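Local coordinates for protein GH61E (PDB 3EJA) that is a lytic polysaccharide monooxygenase that oxidatively cleaves glycosidic bonds in crystalline and amorphous polysaccharides at an active-site copper, replaced here by magnesium, at residues F74-V79 with L159-G164. Numbering follows the deposited sequence.
With SO4 (sulfate ion), chain G.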
ATOM      1  N   PHE A  74      -3.183  -1.138   2.492  1.00 10.62           N
ATOM      2  CA  PHE A  74      -2.830  -2.103   1.441  1.00 10.53           C
ATOM      3  C   PHE A  74      -3.910  -2.131   0.365  1.00 10.44           C
ATOM      4  O   PHE A  74      -5.100  -2.083   0.676  1.00 10.44           O
ATOM      5  CB  PHE A  74      -2.605  -3.516   2.022  1.00 10.50           C
ATOM      6  CG  PHE A  74      -1.419  -3.603   2.945  1.00 10.67           C
ATOM      7  CD1 PHE A  74      -0.133  -3.770   2.435  1.00  9.89           C
ATOM      8  CD2 PHE A  74      -1.587  -3.479   4.326  1.00 10.56           C
ATOM      9  CE1 PHE A  74       0.975  -3.832   3.281  1.00 10.18           C
ATOM     10  CE2 PHE A  74      -0.489  -3.526   5.181  1.00 10.64           C
ATOM     11  CZ  PHE A  74       0.796  -3.703   4.663  1.00 10.89           C
ATOM     12  N   TYR A  75      -3.482  -2.193  -0.896  1.00 10.51           N
ATOM     13  CA  TYR A  75      -4.396  -2.321  -2.023  1.00 10.71           C
ATOM     14  C   TYR A  75      -4.001  -3.528  -2.874  1.00 10.94           C
ATOM     15  O   TYR A  75      -2.869  -3.998  -2.813  1.00 11.30           O
ATOM     16  CB  TYR A  75      -4.339  -1.084  -2.922  1.00 10.57           C
ATOM     17  CG  TYR A  75      -4.826   0.234  -2.347  1.00 10.41           C
ATOM     18  CD1 TYR A  75      -4.088   0.923  -1.369  1.00 10.41           C
ATOM     19  CD2 TYR A  75      -5.987   0.825  -2.835  1.00 10.53           C
ATOM     20  CE1 TYR A  75      -4.524   2.175  -0.872  1.00 10.28           C
ATOM     21  CE2 TYR A  75      -6.435   2.063  -2.351  1.00 10.85           C
ATOM     22  CZ  TYR A  75      -5.704   2.730  -1.379  1.00 10.52           C
ATOM     23  OH  TYR A  75      -6.161   3.950  -0.939  1.00 11.12           O
ATOM     24  N   MET A  76      -4.944  -4.018  -3.672  1.00 11.33           N
ATOM     25  CA  MET A  76      -4.683  -5.092  -4.625  1.00 11.75           C
ATOM     26  C   MET A  76      -5.245  -4.744  -6.005  1.00 11.68           C
ATOM     27  O   MET A  76      -6.169  -3.938  -6.115  1.00 11.31           O
ATOM     28  CB  MET A  76      -5.298  -6.407  -4.135  1.00 11.62           C
ATOM     29  CG  MET A  76      -4.641  -6.978  -2.876  1.00 12.12           C
ATOM     30  SD  MET A  76      -5.478  -8.459  -2.287  1.00 12.96           S
ATOM     31  CE  MET A  76      -4.769  -9.697  -3.399  1.00 13.23           C
ATOM     32  N   ALA A  77      -4.675  -5.357  -7.038  1.00 11.96           N
ATOM     33  CA  ALA A  77      -5.166  -5.237  -8.412  1.00 12.63           C
ATOM     34  C   ALA A  77      -4.970  -6.563  -9.139  1.00 13.19           C
ATOM     35  O   ALA A  77      -3.885  -7.156  -9.082  1.00 12.31           O
ATOM     36  CB  ALA A  77      -4.446  -4.113  -9.151  1.00 12.50           C
ATOM     37  N   ARG A  78      -6.017  -7.009  -9.837  1.00 14.01           N
ATOM     38  CA  ARG A  78      -6.016  -8.303 -10.504  1.00 15.25           C
ATOM     39  C   ARG A  78      -5.494  -8.246 -11.941  1.00 15.77           C
ATOM     40  O   ARG A  78      -5.995  -7.479 -12.760  1.00 15.38           O
ATOM     41  CB  ARG A  78      -7.424  -8.910 -10.501  1.00 14.98           C
ATOM     42  CG  ARG A  78      -7.422 -10.363 -10.948  1.00 16.47           C
ATOM     43  CD  ARG A  78      -8.802 -10.991 -10.853  1.00 18.11           C
ATOM     44  NE  ARG A  78      -8.731 -12.398 -11.247  1.00 21.17           N
ATOM     45  CZ  ARG A  78      -8.781 -12.841 -12.504  1.00 22.00           C
ATOM     46  NH1 ARG A  78      -8.912 -11.991 -13.523  1.00 21.63           N
ATOM     47  NH2 ARG A  78      -8.704 -14.145 -12.742  1.00 21.98           N
ATOM     48  N   VAL A  79      -4.476  -9.059 -12.223  1.00 16.58           N
ATOM     49  CA  VAL A  79      -3.965  -9.260 -13.580  1.00 17.67           C
ATOM     50  C   VAL A  79      -5.041 -10.006 -14.385  1.00 19.10           C
ATOM     51  O   VAL A  79      -5.554 -11.025 -13.921  1.00 18.68           O
ATOM     52  CB  VAL A  79      -2.666 -10.112 -13.560  1.00 17.23           C
ATOM     53  CG1 VAL A  79      -2.080 -10.271 -14.967  1.00 16.82           C
ATOM     54  CG2 VAL A  79      -1.621  -9.523 -12.596  1.00 16.81           C
ATOM     55  N   LEU A 159       1.645 -11.645  -6.478  1.00 14.80           N
ATOM     56  CA  LEU A 159       0.898 -12.741  -5.852  1.00 15.71           C
ATOM     57  C   LEU A 159       0.211 -13.642  -6.878  1.00 16.39           C
ATOM     58  O   LEU A 159      -0.227 -13.179  -7.937  1.00 16.11           O
ATOM     59  CB  LEU A 159      -0.174 -12.169  -4.905  1.00 15.14           C
ATOM     60  CG  LEU A 159       0.154 -11.932  -3.421  1.00 16.23           C
ATOM     61  CD1 LEU A 159       1.473 -11.207  -3.226  1.00 14.98           C
ATOM     62  CD2 LEU A 159      -0.992 -11.195  -2.704  1.00 15.20           C
ATOM     63  N   SER A 160       0.129 -14.929  -6.545  1.00 17.23           N
ATOM     64  CA  SER A 160      -0.779 -15.850  -7.211  1.00 18.09           C
ATOM     65  C   SER A 160      -1.801 -16.331  -6.186  1.00 18.54           C
ATOM     66  O   SER A 160      -1.459 -17.075  -5.263  1.00 18.68           O
ATOM     67  CB  SER A 160      -0.013 -17.035  -7.810  1.00 18.24           C
ATOM     68  OG  SER A 160      -0.911 -17.947  -8.403  1.00 18.74           O
ATOM     69  N   VAL A 161      -3.048 -15.891  -6.354  1.00 19.13           N
ATOM     70  CA  VAL A 161      -4.135 -16.193  -5.430  1.00 19.87           C
ATOM     71  C   VAL A 161      -5.000 -17.337  -5.966  1.00 20.70           C
ATOM     72  O   VAL A 161      -5.493 -17.281  -7.095  1.00 20.42           O
ATOM     73  CB  VAL A 161      -5.006 -14.935  -5.148  1.00 19.60           C
ATOM     74  CG1 VAL A 161      -6.189 -15.267  -4.236  1.00 19.27           C
ATOM     75  CG2 VAL A 161      -4.154 -13.823  -4.540  1.00 19.44           C
ATOM     76  N   THR A 162      -5.168 -18.375  -5.150  1.00 21.69           N
ATOM     77  CA  THR A 162      -5.999 -19.521  -5.515  1.00 22.96           C
ATOM     78  C   THR A 162      -7.153 -19.678  -4.527  1.00 23.67           C
ATOM     79  O   THR A 162      -7.138 -19.088  -3.449  1.00 23.83           O
ATOM     80  CB  THR A 162      -5.174 -20.833  -5.566  1.00 22.68           C
ATOM     81  OG1 THR A 162      -4.569 -21.067  -4.289  1.00 22.44           O
ATOM     82  CG2 THR A 162      -4.078 -20.740  -6.626  1.00 22.74           C
ATOM     83  N   GLY A 163      -8.157 -20.464  -4.914  1.00 24.52           N
ATOM     84  CA  GLY A 163      -9.290 -20.776  -4.048  1.00 25.37           C
ATOM     85  C   GLY A 163     -10.190 -19.595  -3.749  1.00 25.99           C
ATOM     86  O   GLY A 163     -10.746 -19.492  -2.649  1.00 26.21           O
ATOM     87  N   GLY A 164     -10.341 -18.709  -4.732  1.00 26.40           N
ATOM     88  CA  GLY A 164     -11.132 -17.492  -4.563  1.00 26.74           C
ATOM     89  C   GLY A 164     -12.615 -17.677  -4.816  1.00 27.03           C
ATOM     90  O   GLY A 164     -13.090 -18.797  -5.006  1.00 27.20           O
TER
HETATM   91  S   SO4 G4849     -10.334 -10.961 -16.922  1.00 55.83           S
HETATM   92  O1  SO4 G4849      -9.977  -9.649 -16.389  1.00 56.05           O
HETATM   93  O2  SO4 G4849      -9.409 -11.972 -16.420  1.00 55.36           O
HETATM   94  O3  SO4 G4849     -11.692 -11.286 -16.491  1.00 56.26           O
HETATM   95  O4  SO4 G4849     -10.270 -10.929 -18.381  1.00 55.77           O
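With CG set anti to its carbonyl carbon (chi1 -67°) and the chain straight until a bend about the CG-SD bond (chi3 81°), Met-76 delivers its terminal methyl to Leu-159 and Val-161. CE lies 4.1 Å from Leu-159 CD2, the two side chains crossing at about a right angle. Val-161 CG2 is slightly farther from Met-76 CE, at 4.3 Å. The methyl thus meets one branch of each residue, and no hydrogen bond joins the segments. Strands 72-78 and 151-162 are not neighbours in their sheet: strand 130-140 runs between them, and Met-76 also packs on its Leu-134, as well as on Phe-96 and Val-98 of strand 96-100. The contact therefore reaches over the intervening strand on one face of the sheet, within the fibronectin type III-like beta sandwich of this AA9 enzyme and away from the metal site.

Further along strand 72-78, Arg-78 extends from CG to NE and presents the edge of its guanidinium to a sulfate, probably picked up from the crystallisation medium. NH1 donates to sulfate O2 in the guanidinium plane at 2.9 Å, while NH2 forms a salt bridge with Asp-81 and bonds to Ser-129 O. The direct contact between the segments is small (71 Å² buried), so the sheet is joined through strand 130-140, and the bent thioether adds only dispersion contacts across it.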